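Local coordinates for epimerase (Methylomonas sp. DH-1, PDB 7CJ7) that catalyses the epimerisation of ketoses at C3, working fastest on L-ribulose and also on D-ribulose, D-allulose and D-fructose, with manganese as cofactor, at the interface of chains A and B. Coordinates in Å, arbitrary orientation; residue numbers count along the deposited sequence, not the author numbering. Chains: chain A/B, Epimerase.

Contact 1: the interface of chains A and B. Residues chain A 189-191, 193, 215, 224; chain B 190-191, 215-216, 224.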
# COMPACT_ATOMS: atom_id res chain seq x y z
N MET A 189 3.79 -3.18 -8.15
CA MET A 189 3.72 -2.39 -9.41
C MET A 189 2.33 -1.76 -9.52
O MET A 189 2.22 -0.61 -10.00
CB MET A 189 3.96 -3.27 -10.63
CG MET A 189 5.34 -3.89 -10.67
SD MET A 189 5.52 -4.99 -12.08
CE MET A 189 5.39 -3.82 -13.43
N ASN A 190 1.31 -2.49 -9.08
CA ASN A 190 -0.11 -2.07 -9.17
C ASN A 190 -0.29 -0.75 -8.41
O ASN A 190 -1.14 0.07 -8.82
CB ASN A 190 -1.05 -3.15 -8.62
CG ASN A 190 -2.50 -2.75 -8.73
OD1 ASN A 190 -2.98 -2.47 -9.83
ND2 ASN A 190 -3.17 -2.63 -7.60
N ILE A 191 0.50 -0.54 -7.36
CA ILE A 191 0.44 0.69 -6.52
C ILE A 191 1.28 1.79 -7.19
O ILE A 191 0.73 2.87 -7.44
CB ILE A 191 0.86 0.39 -5.08
CG1 ILE A 191 -0.10 -0.62 -4.43
CG2 ILE A 191 0.98 1.66 -4.26
CD1 ILE A 191 0.45 -1.29 -3.19
N GLU A 193 3.58 1.97 -10.16
CA GLU A 193 4.07 2.10 -11.55
C GLU A 193 3.07 2.86 -12.43
O GLU A 193 1.84 2.75 -12.22
CB GLU A 193 4.33 0.73 -12.19
CG GLU A 193 5.37 -0.09 -11.47
CD GLU A 193 6.81 0.30 -11.74
OE1 GLU A 193 7.07 0.96 -12.79
OE2 GLU A 193 7.69 -0.08 -10.93
N SER A 215 -3.79 -7.72 -6.74
CA SER A 215 -3.82 -6.39 -6.09
C SER A 215 -4.01 -6.52 -4.58
O SER A 215 -3.45 -5.70 -3.84
CB SER A 215 -4.88 -5.52 -6.72
OG SER A 215 -6.14 -6.18 -6.75
N ASN A 224 -7.40 -6.23 -9.24
CA ASN A 224 -7.32 -5.09 -10.17
C ASN A 224 -6.05 -5.13 -11.03
O ASN A 224 -5.89 -4.22 -11.88
CB ASN A 224 -7.41 -3.78 -9.39
CG ASN A 224 -8.69 -3.68 -8.60
OD1 ASN A 224 -9.76 -4.02 -9.11
ND2 ASN A 224 -8.59 -3.23 -7.36
N ASN B 190 -8.08 0.49 -5.32
CA ASN B 190 -7.18 -0.12 -6.34
C ASN B 190 -6.37 -1.25 -5.69
O ASN B 190 -6.03 -2.22 -6.38
CB ASN B 190 -6.26 0.94 -6.95
CG ASN B 190 -5.39 0.36 -8.04
OD1 ASN B 190 -5.91 -0.17 -9.03
ND2 ASN B 190 -4.09 0.44 -7.87
N ILE B 191 -6.05 -1.13 -4.41
CA ILE B 191 -5.30 -2.17 -3.66
C ILE B 191 -6.27 -3.29 -3.24
O ILE B 191 -6.02 -4.45 -3.61
CB ILE B 191 -4.55 -1.53 -2.47
CG1 ILE B 191 -3.56 -0.47 -2.95
CG2 ILE B 191 -3.87 -2.60 -1.63
CD1 ILE B 191 -2.99 0.42 -1.86
N SER B 215 -3.48 5.44 -8.74
CA SER B 215 -2.85 4.28 -8.05
C SER B 215 -1.63 4.72 -7.25
O SER B 215 -1.38 4.14 -6.18
CB SER B 215 -2.50 3.21 -9.04
OG SER B 215 -1.80 3.76 -10.14
N HIS B 216 -0.87 5.72 -7.74
CA HIS B 216 0.40 6.19 -7.13
C HIS B 216 0.20 7.55 -6.45
O HIS B 216 1.20 8.12 -5.99
CB HIS B 216 1.52 6.25 -8.17
CG HIS B 216 1.13 6.91 -9.45
ND1 HIS B 216 0.40 8.08 -9.48
CD2 HIS B 216 1.40 6.60 -10.73
CE1 HIS B 216 0.21 8.45 -10.73
NE2 HIS B 216 0.82 7.56 -11.52
N ASN B 224 -2.87 3.12 -12.69
CA ASN B 224 -3.49 1.79 -12.94
C ASN B 224 -4.98 1.79 -12.58
O ASN B 224 -5.61 0.77 -12.84
CB ASN B 224 -2.71 0.72 -12.17
CG ASN B 224 -1.26 0.65 -12.59
OD1 ASN B 224 -0.96 0.66 -13.78
ND2 ASN B 224 -0.36 0.60 -11.63
O HOH W 1 -5.04 -1.78 -11.27
O HOH W 2 0.61 3.32 -9.90

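Contact 2: the interface of chains A and B. Residues chain A 155-158, 187, 262; chain B 155, 157-158, 187, 261-262.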
# COMPACT_ATOMS: atom_id res chain seq x y z
N ASN A 155 6.42 -1.41 -2.52
CA ASN A 155 5.63 -0.16 -2.42
C ASN A 155 6.17 0.69 -1.27
O ASN A 155 6.98 0.21 -0.44
CB ASN A 155 4.13 -0.48 -2.32
CG ASN A 155 3.74 -1.09 -1.00
OD1 ASN A 155 3.88 -0.44 0.02
ND2 ASN A 155 3.25 -2.32 -1.02
N ARG A 156 5.69 1.92 -1.21
CA ARG A 156 6.10 2.99 -0.26
C ARG A 156 5.94 2.52 1.19
O ARG A 156 6.70 3.00 2.05
CB ARG A 156 5.24 4.22 -0.53
CG ARG A 156 3.75 3.99 -0.27
CD ARG A 156 2.86 5.09 -0.82
NE ARG A 156 3.02 5.25 -2.25
CZ ARG A 156 2.61 6.31 -2.93
NH1 ARG A 156 2.00 7.29 -2.30
NH2 ARG A 156 2.82 6.39 -4.23
N TYR A 157 4.98 1.65 1.50
CA TYR A 157 4.73 1.21 2.90
C TYR A 157 5.75 0.13 3.31
O TYR A 157 5.75 -0.24 4.49
CB TYR A 157 3.29 0.72 3.09
CG TYR A 157 2.22 1.69 2.66
CD1 TYR A 157 1.86 2.77 3.45
CD2 TYR A 157 1.54 1.50 1.47
CE1 TYR A 157 0.86 3.64 3.07
CE2 TYR A 157 0.54 2.38 1.06
CZ TYR A 157 0.19 3.44 1.88
OH TYR A 157 -0.80 4.30 1.49
N GLU A 158 6.58 -0.37 2.38
CA GLU A 158 7.49 -1.52 2.64
C GLU A 158 8.97 -1.15 2.42
O GLU A 158 9.82 -1.91 2.91
CB GLU A 158 7.06 -2.72 1.80
CG GLU A 158 5.71 -3.29 2.21
CD GLU A 158 5.36 -4.62 1.55
OE1 GLU A 158 6.30 -5.32 1.12
OE2 GLU A 158 4.15 -4.93 1.41
N TYR A 187 2.03 -7.01 -7.51
CA TYR A 187 1.27 -6.41 -6.38
C TYR A 187 1.81 -5.00 -6.10
O TYR A 187 1.03 -4.05 -5.96
CB TYR A 187 1.36 -7.28 -5.13
CG TYR A 187 0.97 -6.57 -3.86
CD1 TYR A 187 -0.35 -6.31 -3.55
CD2 TYR A 187 1.93 -6.15 -2.95
CE1 TYR A 187 -0.71 -5.64 -2.39
CE2 TYR A 187 1.59 -5.49 -1.79
CZ TYR A 187 0.26 -5.25 -1.49
OH TYR A 187 -0.09 -4.59 -0.35
N CYS A 262 0.92 -6.60 6.91
CA CYS A 262 -0.44 -6.13 7.28
C CYS A 262 -1.49 -7.05 6.64
O CYS A 262 -2.47 -6.54 6.06
CB CYS A 262 -0.65 -4.68 6.85
SG CYS A 262 0.49 -3.52 7.66
N ASN B 155 -6.44 1.32 2.94
CA ASN B 155 -5.73 0.05 2.70
C ASN B 155 -5.14 -0.48 4.01
O ASN B 155 -5.12 0.24 5.05
CB ASN B 155 -4.69 0.21 1.59
CG ASN B 155 -3.50 1.06 1.97
OD1 ASN B 155 -2.74 0.69 2.86
ND2 ASN B 155 -3.31 2.18 1.29
N TYR B 157 -2.22 -0.99 5.13
CA TYR B 157 -1.06 -0.30 5.76
C TYR B 157 -1.52 0.91 6.57
O TYR B 157 -0.68 1.47 7.32
CB TYR B 157 -0.05 0.13 4.70
CG TYR B 157 0.45 -0.99 3.83
CD1 TYR B 157 1.37 -1.90 4.29
CD2 TYR B 157 0.01 -1.11 2.52
CE1 TYR B 157 1.85 -2.93 3.49
CE2 TYR B 157 0.49 -2.12 1.70
CZ TYR B 157 1.40 -3.04 2.19
OH TYR B 157 1.88 -4.02 1.38
N GLU B 158 -2.79 1.31 6.44
CA GLU B 158 -3.32 2.57 7.02
C GLU B 158 -4.41 2.29 8.07
O GLU B 158 -4.68 3.18 8.90
CB GLU B 158 -3.79 3.50 5.91
CG GLU B 158 -2.66 3.99 5.01
CD GLU B 158 -3.03 5.15 4.09
OE1 GLU B 158 -3.99 5.85 4.43
OE2 GLU B 158 -2.39 5.33 3.03
N TYR B 187 -7.80 5.28 -4.72
CA TYR B 187 -6.40 4.85 -4.46
C TYR B 187 -6.42 3.61 -3.57
O TYR B 187 -5.71 2.62 -3.87
CB TYR B 187 -5.59 5.95 -3.78
CG TYR B 187 -4.34 5.45 -3.10
CD1 TYR B 187 -3.21 5.12 -3.84
CD2 TYR B 187 -4.28 5.33 -1.73
CE1 TYR B 187 -2.06 4.67 -3.22
CE2 TYR B 187 -3.12 4.92 -1.09
CZ TYR B 187 -2.01 4.59 -1.84
OH TYR B 187 -0.86 4.18 -1.22
N LEU B 261 1.81 8.73 5.42
CA LEU B 261 1.33 8.22 4.11
C LEU B 261 2.50 7.75 3.23
O LEU B 261 2.24 7.36 2.09
CB LEU B 261 0.51 9.30 3.41
CG LEU B 261 -0.79 9.71 4.09
CD1 LEU B 261 -1.61 10.57 3.16
CD2 LEU B 261 -1.58 8.50 4.54
N CYS B 262 3.74 7.81 3.74
CA CYS B 262 4.95 7.28 3.07
C CYS B 262 5.10 7.93 1.68
O CYS B 262 5.38 7.22 0.70
CB CYS B 262 4.89 5.76 2.94
SG CYS B 262 4.81 4.93 4.55
O HOH W 3 0.31 6.93 0.42

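Contact 1: the interface of chains A and B
A:Asn190 and B:Asn190 meet tip to tip across the two-fold axis, their amide planes 37° apart. Direct hydrogen bonds form one group of contacts. A:Asn190 ND2, an amide nitrogen, donates to the backbone carbonyl B:Asn190 O at 3.1 Å, the acceptor lying in the plane of the donating amide. The side chain reaches it because CG stands anti to the backbone N (chi1 -179°). A:Asn224 ND2 grips the same oxygen at 2.9 Å along an almost straight bond, from the opposite face of the carbonyl plane. Both donors sit above or below that plane, not on a lone pair. In the twin, B:Asn224 ND2 bonds to A:Asn190 O at 3.0 Å, whereas the reciprocal bond from B:Asn190 ND2 is weak. A:Asn224 is steadied within its own chain, its backbone N donating to A:Ser215 OG, and B:Asn224 N does the same with B:Ser215 OG.

Water makes up the second group. Water 1 joins the amide oxygens A:Asn190 OD1, at 2.6 Å, and B:Asn190 OD1, and also meets the backbone oxygens of A:Asn224 and B:Asn224. Water 2 links A:Ile191 O and A:Glu193 O to the hydroxyl B:Ser215 OG, 2.5 Å from the water. An alanine in place of A:Asn190 would probably leave B:Asn190 O without the donor on one face of its plane, and water 1 without an amide anchor.

The apolar part is small: the side chains of A:Ile191 and B:Ile191 cross obliquely, CG1 to CG1 at 3.8 Å, beside the asparagine pair.

In the fold, A:Asn190 and A:Ile191 lie in the last turn of helix 186-192, whose carbonyls point toward the partner; the helix end would probably make them stronger acceptors. That helix directly follows strand 180-185 of the TIM barrel, while A:Ser215 and A:Asn224 belong to the loop region between strand 207-212 and helix 227-236.

Contact 2: the interface of chains A and B
A:Tyr157 and B:Tyr157 cross at the two-fold axis, each placing its CB over the face of the other ring, with A:Tyr157 CB 3.6 Å from the centroid of the B:Tyr157 ring. Packing is tight here: CD2 of A:Tyr157 comes within 3.2 Å of CD2 of B:Tyr157, and A:Arg156 CG lies over the other face of the A:Tyr157 ring. A:Tyr157 CG stands anti to its own carbonyl carbon (chi1 -54°), sending the phenol across into chain B.

Several groups of chain B grip the hydroxyl end of that phenol. A:Tyr157 OH donates to B:Glu158 OE2 at a very short 2.4 Å, the carboxylate oxygen accepting on its anti lone pair, away from its partner oxygen. B:Tyr187 OH approaches A:Tyr157 OH tip to tip at 2.7 Å, and B:Asn155 ND2 adds a longer, nearly straight bond to it at 3.3 Å. The B:Asn155 amide is fixed by its OD1, which takes the backbone N-H of B:Tyr157.

The looser side is water-mediated, between A:Arg156 and the loop of B:Leu261. Water 3 bridges A:Arg156 NH1 and A:Tyr157 OH to B:Leu261 O, which lies 2.6 Å from the water. Alongside, B:Cys262 SG makes an ordinary contact with A:Tyr157 CD1 at 3.8 Å.

The tyrosine exchange helps join the homodimer and probably lets each subunit brace the sugar-binding A:Glu158 or B:Glu158 in its partner's active site.

The C-alpha centres of contact 1 and contact 2 lie about 11 Å apart, and both belong to one two-fold symmetric interface. Helix 186-192 connects them: its first turn supplies A:Tyr187 to contact 2 and its last turn supplies A:Asn190 and A:Ile191 to contact 1. Each centre is about 14 Å from A:Glu152 and from A:Glu246, the probable proton donor/acceptor residues. Because this helix directly follows the metal ligand A:Asp185, and contact 2 includes a sugar-binding glutamate, dimerisation may help hold the metal- and sugar-binding residues in place as well as joining the subunits.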